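Local coordinates for tryptophanyl-tRNA synthetase (Thermus thermophilus, PDB 2EL7), which probably catalyses the ATP-dependent attachment of tryptophan to tRNA(Trp), as a homodimeric class I aminoacyl-tRNA synthetase, at residues A[39-44]-A[60-65]; A[12-17]-A[67-72]. All coordinates share one frame; numbering follows the deposited sequence.

Contact 1. Residues A[39-44]-A[60-65]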
ATOM      1  N   PHE A  39      13.292 -14.912   7.426  1.00 22.20           N
ATOM      2  CA  PHE A  39      14.235 -14.206   6.550  1.00 29.64           C
ATOM      3  C   PHE A  39      13.470 -13.834   5.316  1.00 22.21           C
ATOM      4  O   PHE A  39      12.984 -14.708   4.605  1.00 28.32           O
ATOM      5  CB  PHE A  39      15.453 -15.078   6.212  1.00 17.99           C
ATOM      6  CG  PHE A  39      16.336 -15.377   7.406  1.00 26.08           C
ATOM      7  CD1 PHE A  39      16.115 -16.519   8.192  1.00 18.67           C
ATOM      8  CD2 PHE A  39      17.399 -14.530   7.730  1.00 22.82           C
ATOM      9  CE1 PHE A  39      16.937 -16.815   9.270  1.00 26.12           C
ATOM     10  CE2 PHE A  39      18.244 -14.812   8.819  1.00 25.93           C
ATOM     11  CZ  PHE A  39      18.021 -15.953   9.594  1.00 26.07           C
ATOM     12  N   CYS A  40      13.364 -12.523   5.078  1.00 29.38           N
ATOM     13  CA  CYS A  40      12.582 -11.962   3.971  1.00 16.47           C
ATOM     14  C   CYS A  40      13.399 -11.260   2.889  1.00 22.43           C
ATOM     15  O   CYS A  40      14.054 -10.258   3.161  1.00 25.07           O
ATOM     16  CB  CYS A  40      11.555 -10.978   4.558  1.00 20.77           C
ATOM     17  SG  CYS A  40      10.274 -10.293   3.456  1.00 27.27           S
ATOM     18  N   ILE A  41      13.345 -11.792   1.665  1.00 19.74           N
ATOM     19  CA  ILE A  41      14.043 -11.216   0.528  1.00 17.79           C
ATOM     20  C   ILE A  41      13.128 -10.060   0.090  1.00 25.98           C
ATOM     21  O   ILE A  41      12.065 -10.284  -0.497  1.00 22.87           O
ATOM     22  CB  ILE A  41      14.194 -12.265  -0.612  1.00 21.16           C
ATOM     23  CG1 ILE A  41      15.184 -13.360  -0.192  1.00 19.73           C
ATOM     24  CG2 ILE A  41      14.673 -11.590  -1.898  1.00 22.29           C
ATOM     25  CD1 ILE A  41      15.324 -14.500  -1.201  1.00 15.95           C
ATOM     26  N   VAL A  42      13.538  -8.826   0.358  1.00 20.94           N
ATOM     27  CA  VAL A  42      12.682  -7.682   0.036  1.00 29.45           C
ATOM     28  C   VAL A  42      12.684  -7.173  -1.410  1.00 28.02           C
ATOM     29  O   VAL A  42      13.126  -6.062  -1.682  1.00 20.91           O
ATOM     30  CB  VAL A  42      12.959  -6.488   1.009  1.00 21.09           C
ATOM     31  CG1 VAL A  42      12.530  -6.864   2.408  1.00 14.10           C
ATOM     32  CG2 VAL A  42      14.428  -6.122   1.007  1.00 16.72           C
ATOM     33  N   ASP A  43      12.110  -7.968  -2.311  1.00 24.62           N
ATOM     34  CA  ASP A  43      12.072  -7.619  -3.723  1.00 22.84           C
ATOM     35  C   ASP A  43      11.328  -6.305  -3.991  1.00 30.36           C
ATOM     36  O   ASP A  43      11.690  -5.566  -4.907  1.00 30.28           O
ATOM     37  CB  ASP A  43      11.487  -8.788  -4.546  1.00 24.35           C
ATOM     38  CG  ASP A  43      10.090  -9.217  -4.087  1.00 23.40           C
ATOM     39  OD1 ASP A  43       9.437  -9.968  -4.831  1.00 25.18           O
ATOM     40  OD2 ASP A  43       9.633  -8.814  -3.000  1.00 32.28           O
ATOM     41  N   TYR A  44      10.314  -5.998  -3.187  1.00 31.61           N
ATOM     42  CA  TYR A  44       9.576  -4.746  -3.344  1.00 29.12           C
ATOM     43  C   TYR A  44      10.451  -3.510  -3.149  1.00 33.12           C
ATOM     44  O   TYR A  44      10.089  -2.429  -3.597  1.00 35.35           O
ATOM     45  CB  TYR A  44       8.389  -4.682  -2.374  1.00 32.68           C
ATOM     46  CG  TYR A  44       7.124  -5.302  -2.941  1.00 29.18           C
ATOM     47  CD1 TYR A  44       6.151  -5.856  -2.103  1.00 36.82           C
ATOM     48  CD2 TYR A  44       6.911  -5.349  -4.316  1.00 33.17           C
ATOM     49  CE1 TYR A  44       5.001  -6.452  -2.625  1.00 38.35           C
ATOM     50  CE2 TYR A  44       5.762  -5.938  -4.853  1.00 41.78           C
ATOM     51  CZ  TYR A  44       4.815  -6.487  -4.006  1.00 47.94           C
ATOM     52  OH  TYR A  44       3.688  -7.080  -4.543  1.00 61.61           O
ATOM     53  N   GLN A  60      15.219 -13.094 -11.544  1.00 24.49           N
ATOM     54  CA  GLN A  60      16.461 -13.847 -11.436  1.00 28.59           C
ATOM     55  C   GLN A  60      17.299 -13.375 -10.249  1.00 30.96           C
ATOM     56  O   GLN A  60      17.863 -14.209  -9.533  1.00 34.52           O
ATOM     57  CB  GLN A  60      17.291 -13.735 -12.715  1.00 30.74           C
ATOM     58  CG  GLN A  60      18.587 -14.597 -12.739  1.00 32.20           C
ATOM     59  CD  GLN A  60      18.316 -16.111 -12.544  1.00 51.96           C
ATOM     60  OE1 GLN A  60      17.256 -16.618 -12.942  1.00 48.12           O
ATOM     61  NE2 GLN A  60      19.289 -16.838 -11.941  1.00 44.58           N
ATOM     62  N   ARG A  61      17.392 -12.058 -10.037  1.00 23.79           N
ATOM     63  CA  ARG A  61      18.183 -11.546  -8.918  1.00 30.19           C
ATOM     64  C   ARG A  61      17.576 -11.968  -7.580  1.00 27.76           C
ATOM     65  O   ARG A  61      18.297 -12.190  -6.607  1.00 28.27           O
ATOM     66  CB  ARG A  61      18.295 -10.016  -8.964  1.00 36.00           C
ATOM     67  CG  ARG A  61      19.477  -9.509  -9.772  1.00 40.36           C
ATOM     68  CD  ARG A  61      19.173  -8.173 -10.392  1.00 41.53           C
ATOM     69  NE  ARG A  61      18.763  -7.191  -9.401  1.00 48.40           N
ATOM     70  CZ  ARG A  61      17.867  -6.237  -9.640  1.00 51.11           C
ATOM     71  NH1 ARG A  61      17.295  -6.158 -10.840  1.00 50.42           N
ATOM     72  NH2 ARG A  61      17.548  -5.361  -8.690  1.00 37.62           N
ATOM     73  N   THR A  62      16.256 -12.095  -7.538  1.00 20.44           N
ATOM     74  CA  THR A  62      15.600 -12.488  -6.308  1.00 21.39           C
ATOM     75  C   THR A  62      15.876 -13.938  -6.012  1.00 26.53           C
ATOM     76  O   THR A  62      16.102 -14.315  -4.860  1.00 23.35           O
ATOM     77  CB  THR A  62      14.100 -12.276  -6.405  1.00 23.22           C
ATOM     78  OG1 THR A  62      13.835 -10.875  -6.562  1.00 19.75           O
ATOM     79  CG2 THR A  62      13.388 -12.824  -5.176  1.00 17.74           C
ATOM     80  N   PHE A  63      15.882 -14.750  -7.068  1.00 32.36           N
ATOM     81  CA  PHE A  63      16.122 -16.179  -6.923  1.00 26.66           C
ATOM     82  C   PHE A  63      17.575 -16.445  -6.524  1.00 32.64           C
ATOM     83  O   PHE A  63      17.843 -17.358  -5.739  1.00 25.19           O
ATOM     84  CB  PHE A  63      15.792 -16.895  -8.239  1.00 36.60           C
ATOM     85  CG  PHE A  63      16.279 -18.310  -8.293  1.00 28.87           C
ATOM     86  CD1 PHE A  63      15.539 -19.328  -7.728  1.00 24.24           C
ATOM     87  CD2 PHE A  63      17.531 -18.601  -8.835  1.00 24.14           C
ATOM     88  CE1 PHE A  63      16.042 -20.620  -7.693  1.00 28.92           C
ATOM     89  CE2 PHE A  63      18.038 -19.881  -8.803  1.00 19.14           C
ATOM     90  CZ  PHE A  63      17.290 -20.895  -8.227  1.00 21.37           C
ATOM     91  N   GLU A  64      18.506 -15.661  -7.082  1.00 27.20           N
ATOM     92  CA  GLU A  64      19.927 -15.811  -6.769  1.00 22.28           C
ATOM     93  C   GLU A  64      20.179 -15.371  -5.336  1.00 23.60           C
ATOM     94  O   GLU A  64      21.028 -15.934  -4.668  1.00 32.52           O
ATOM     95  CB  GLU A  64      20.799 -14.994  -7.736  1.00 16.87           C
ATOM     96  CG  GLU A  64      20.912 -15.591  -9.132  1.00 32.77           C
ATOM     97  CD  GLU A  64      21.651 -14.685 -10.126  1.00 46.29           C
ATOM     98  OE1 GLU A  64      21.967 -13.522  -9.773  1.00 49.34           O
ATOM     99  OE2 GLU A  64      21.911 -15.134 -11.272  1.00 53.35           O
ATOM    100  N   ALA A  65      19.441 -14.360  -4.873  1.00 25.79           N
ATOM    101  CA  ALA A  65      19.559 -13.873  -3.496  1.00 26.59           C
ATOM    102  C   ALA A  65      19.297 -15.034  -2.550  1.00 25.64           C
ATOM    103  O   ALA A  65      20.002 -15.217  -1.559  1.00 30.72           O
ATOM    104  CB  ALA A  65      18.552 -12.754  -3.226  1.00 20.08           C
TER
HETATM  105  O   HOH W   1      10.858 -10.726  -7.147  1.00 20.52           O

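Contact 2. Residues A[12-17]-A[67-72]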
ATOM      1  N   GLY A  12      22.261 -11.305  -5.944  1.00 33.09           N
ATOM      2  CA  GLY A  12      23.113 -12.471  -5.758  1.00 31.52           C
ATOM      3  C   GLY A  12      24.583 -12.137  -5.510  1.00 39.37           C
ATOM      4  O   GLY A  12      25.432 -13.012  -5.598  1.00 51.25           O
ATOM      5  N   GLU A  13      24.899 -10.885  -5.197  1.00 46.92           N
ATOM      6  CA  GLU A  13      26.294 -10.484  -4.957  1.00 52.20           C
ATOM      7  C   GLU A  13      26.634 -10.348  -3.474  1.00 47.66           C
ATOM      8  O   GLU A  13      26.549  -9.257  -2.907  1.00 56.75           O
ATOM      9  CB  GLU A  13      26.583  -9.140  -5.633  1.00 58.66           C
ATOM     10  CG  GLU A  13      26.155  -9.057  -7.087  1.00 68.56           C
ATOM     11  CD  GLU A  13      26.978  -9.959  -7.981  1.00 74.91           C
ATOM     12  OE1 GLU A  13      28.225  -9.864  -7.925  1.00 79.53           O
ATOM     13  OE2 GLU A  13      26.385 -10.755  -8.742  1.00 72.84           O
ATOM     14  N   ILE A  14      27.036 -11.444  -2.848  1.00 44.21           N
ATOM     15  CA  ILE A  14      27.394 -11.412  -1.437  1.00 42.13           C
ATOM     16  C   ILE A  14      28.922 -11.352  -1.355  1.00 41.46           C
ATOM     17  O   ILE A  14      29.605 -12.171  -1.979  1.00 39.89           O
ATOM     18  CB  ILE A  14      26.901 -12.704  -0.694  1.00 45.56           C
ATOM     19  CG1 ILE A  14      25.462 -13.041  -1.107  1.00 47.48           C
ATOM     20  CG2 ILE A  14      27.003 -12.523   0.827  1.00 38.64           C
ATOM     21  CD1 ILE A  14      24.494 -11.870  -1.028  1.00 56.25           C
ATOM     22  N   HIS A  15      29.462 -10.390  -0.607  1.00 34.99           N
ATOM     23  CA  HIS A  15      30.914 -10.294  -0.461  1.00 32.64           C
ATOM     24  C   HIS A  15      31.348 -10.692   0.952  1.00 34.55           C
ATOM     25  O   HIS A  15      30.502 -10.911   1.821  1.00 37.30           O
ATOM     26  CB  HIS A  15      31.420  -8.897  -0.844  1.00 26.93           C
ATOM     27  CG  HIS A  15      30.697  -7.777  -0.171  1.00 27.35           C
ATOM     28  ND1 HIS A  15      30.722  -7.590   1.194  1.00 39.16           N
ATOM     29  CD2 HIS A  15      29.973  -6.748  -0.678  1.00 38.25           C
ATOM     30  CE1 HIS A  15      30.050  -6.492   1.500  1.00 32.49           C
ATOM     31  NE2 HIS A  15      29.586  -5.962   0.382  1.00 38.39           N
ATOM     32  N   ILE A  16      32.653 -10.806   1.184  1.00 24.94           N
ATOM     33  CA  ILE A  16      33.130 -11.247   2.485  1.00 22.80           C
ATOM     34  C   ILE A  16      32.788 -10.275   3.584  1.00 28.77           C
ATOM     35  O   ILE A  16      32.928 -10.588   4.777  1.00 24.03           O
ATOM     36  CB  ILE A  16      34.659 -11.492   2.478  1.00 30.54           C
ATOM     37  CG1 ILE A  16      35.412 -10.184   2.262  1.00 22.21           C
ATOM     38  CG2 ILE A  16      35.016 -12.513   1.395  1.00 24.99           C
ATOM     39  CD1 ILE A  16      36.902 -10.335   2.444  1.00 34.34           C
ATOM     40  N   GLY A  17      32.353  -9.087   3.169  1.00 31.71           N
ATOM     41  CA  GLY A  17      31.963  -8.063   4.118  1.00 33.93           C
ATOM     42  C   GLY A  17      30.613  -8.471   4.679  1.00 38.88           C
ATOM     43  O   GLY A  17      30.404  -8.457   5.892  1.00 37.53           O
ATOM     44  N   LEU A  67      19.449 -18.310  -3.363  1.00 29.71           N
ATOM     45  CA  LEU A  67      20.469 -19.318  -3.572  1.00 33.73           C
ATOM     46  C   LEU A  67      21.758 -18.993  -2.848  1.00 27.33           C
ATOM     47  O   LEU A  67      22.266 -19.809  -2.084  1.00 29.56           O
ATOM     48  CB  LEU A  67      20.753 -19.505  -5.071  1.00 35.56           C
ATOM     49  CG  LEU A  67      21.766 -20.598  -5.470  1.00 40.88           C
ATOM     50  CD1 LEU A  67      21.513 -20.973  -6.915  1.00 31.07           C
ATOM     51  CD2 LEU A  67      23.229 -20.112  -5.273  1.00 29.48           C
ATOM     52  N   VAL A  68      22.284 -17.803  -3.068  1.00 22.24           N
ATOM     53  CA  VAL A  68      23.547 -17.474  -2.435  1.00 32.31           C
ATOM     54  C   VAL A  68      23.497 -17.389  -0.910  1.00 25.98           C
ATOM     55  O   VAL A  68      24.436 -17.819  -0.237  1.00 25.46           O
ATOM     56  CB  VAL A  68      24.156 -16.181  -3.020  1.00 35.59           C
ATOM     57  CG1 VAL A  68      25.517 -15.940  -2.380  1.00 47.73           C
ATOM     58  CG2 VAL A  68      24.323 -16.322  -4.537  1.00 34.89           C
ATOM     59  N   ASN A  69      22.422 -16.855  -0.359  1.00 11.74           N
ATOM     60  CA  ASN A  69      22.327 -16.784   1.087  1.00 29.23           C
ATOM     61  C   ASN A  69      22.157 -18.168   1.683  1.00 30.48           C
ATOM     62  O   ASN A  69      22.628 -18.438   2.783  1.00 36.12           O
ATOM     63  CB  ASN A  69      21.199 -15.857   1.508  1.00 32.57           C
ATOM     64  CG  ASN A  69      21.627 -14.415   1.481  1.00 32.10           C
ATOM     65  OD1 ASN A  69      22.381 -13.986   2.328  1.00 35.27           O
ATOM     66  ND2 ASN A  69      21.180 -13.676   0.480  1.00 29.59           N
ATOM     67  N   ILE A  70      21.489 -19.057   0.964  1.00 33.33           N
ATOM     68  CA  ILE A  70      21.373 -20.415   1.453  1.00 27.42           C
ATOM     69  C   ILE A  70      22.781 -21.028   1.345  1.00 30.98           C
ATOM     70  O   ILE A  70      23.211 -21.750   2.241  1.00 24.21           O
ATOM     71  CB  ILE A  70      20.387 -21.229   0.620  1.00 24.04           C
ATOM     72  CG1 ILE A  70      18.970 -20.716   0.883  1.00 23.66           C
ATOM     73  CG2 ILE A  70      20.508 -22.720   0.960  1.00 17.47           C
ATOM     74  CD1 ILE A  70      17.905 -21.332  -0.022  1.00 15.69           C
ATOM     75  N   ALA A  71      23.505 -20.730   0.263  1.00 23.85           N
ATOM     76  CA  ALA A  71      24.863 -21.284   0.124  1.00 30.71           C
ATOM     77  C   ALA A  71      25.767 -20.776   1.246  1.00 30.77           C
ATOM     78  O   ALA A  71      26.578 -21.528   1.775  1.00 31.54           O
ATOM     79  CB  ALA A  71      25.478 -20.924  -1.240  1.00 23.13           C
ATOM     80  N   ALA A  72      25.614 -19.496   1.593  1.00 30.87           N
ATOM     81  CA  ALA A  72      26.397 -18.867   2.658  1.00 33.34           C
ATOM     82  C   ALA A  72      26.059 -19.409   4.050  1.00 27.84           C
ATOM     83  O   ALA A  72      26.832 -19.193   4.985  1.00 29.28           O
ATOM     84  CB  ALA A  72      26.217 -17.324   2.630  1.00 19.72           C
TER

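Contact 1. Residues A[39-44]-A[60-65]
Neither face of the D43 carboxylate is packed by T62; the direct touch lies behind the flat group, where D43 CB stands 3.7 Å from T62 OG1. A chi1 of 57° places the carboxylate, with D43 CG between the backbone N and the carbonyl carbon. In addition to that direct touch, a water links the polar ends, donating both to D43 OD1, at 2.8 Å, and to T62 OG1, at 3.0 Å. The same OD1 is also hydrogen-bonded to S85 OG, while T62 OG1 bonds to L58 O one turn earlier in the helix. A second flat pair, outside the interface, joins Q60 NE2 to E64 OE2 at 3.2 Å, nearly straight (169°), with the carboxylate approached from above its plane.

The other half of the contact rests on I41. With CG2 anti to the backbone N, it meets T62 CG2 at 3.7 Å, and its extended CD1 lies against the T62 carbonyl, 3.7 Å from T62 O, as well as 4.2 Å from A65 CB. One isoleucine therefore straddles T62 and A65, three residues apart on one helix face. This is the packing of a beta-alpha-beta unit in the Rossmann-type class I catalytic domain: helix 55-72 crosses over from strand 37-41 to strand 80-83, and the I41 backbone is hydrogen-bonded to that of F82 in that last strand. Just past the strand, an inverse gamma turn centred on V42 brings D43 N to I41 O. L327 and L328 of the second subunit pack on D43 and T62, respectively, and T62 also lies near P10, predicted to bind ATP.

Contact 2. Residues A[12-17]-A[67-72]
I14 and V68 supply most of the buried surface, their side chains running antiparallel alongside each other. The I14 CB to V68 CG1 separation of 3.9 Å is ordinary van der Waals packing; the I14 CG1 to V68 CG1 approach is too short to be physical and remains doubtful. V68 has CG1 anti to its backbone N (chi1 -176°), and the valine forks over the loop: CG1 faces I14, whereas CG2 comes within 3.6 Å of G12 O. Beyond V68, I14 CD1 ends 4.1 Å from N69 ND2, the two side chains nearly perpendicular. That amide nitrogen is hydrogen-bonded to A65 O, within its own helix.

Residues 12-17 belong to the predicted HIGH region, the class I signature that leads from strand 4-8 into helix 16-33 and is expected to help bind ATP. H15 occupies the N-cap position, and its ND1 accepts a weak bond from G17 N at the ring edge (3.0 Å, 125°). On the loop side, the I14 backbone is hydrogen-bonded to L206, a few residues after the predicted KMSKS region, and the I14 side chain touches L206. I23 of helix 16-33 packs against both I14 and N69.

From the N terminus, strand 4-8 runs into residues 12-17, where the loop of contact 2 opens. The chain continues through helix 16-33 to strand 37-41, and residues 39-44 open the loop of contact 1. Helix 55-72 closes both: residues 60-65 complete contact 1 after a 15-residue connection, and residues 67-72 complete contact 2 after 49. Contact 1 is thus nested inside contact 2. Their centres lie about 12 Å apart, and E64 CB packs 4.0 Å from G12 CA, so the two contacts also touch directly. One helix thereby ties strand 37-41, which lies between strands 4-8 and 80-83, to the HIGH-region loop.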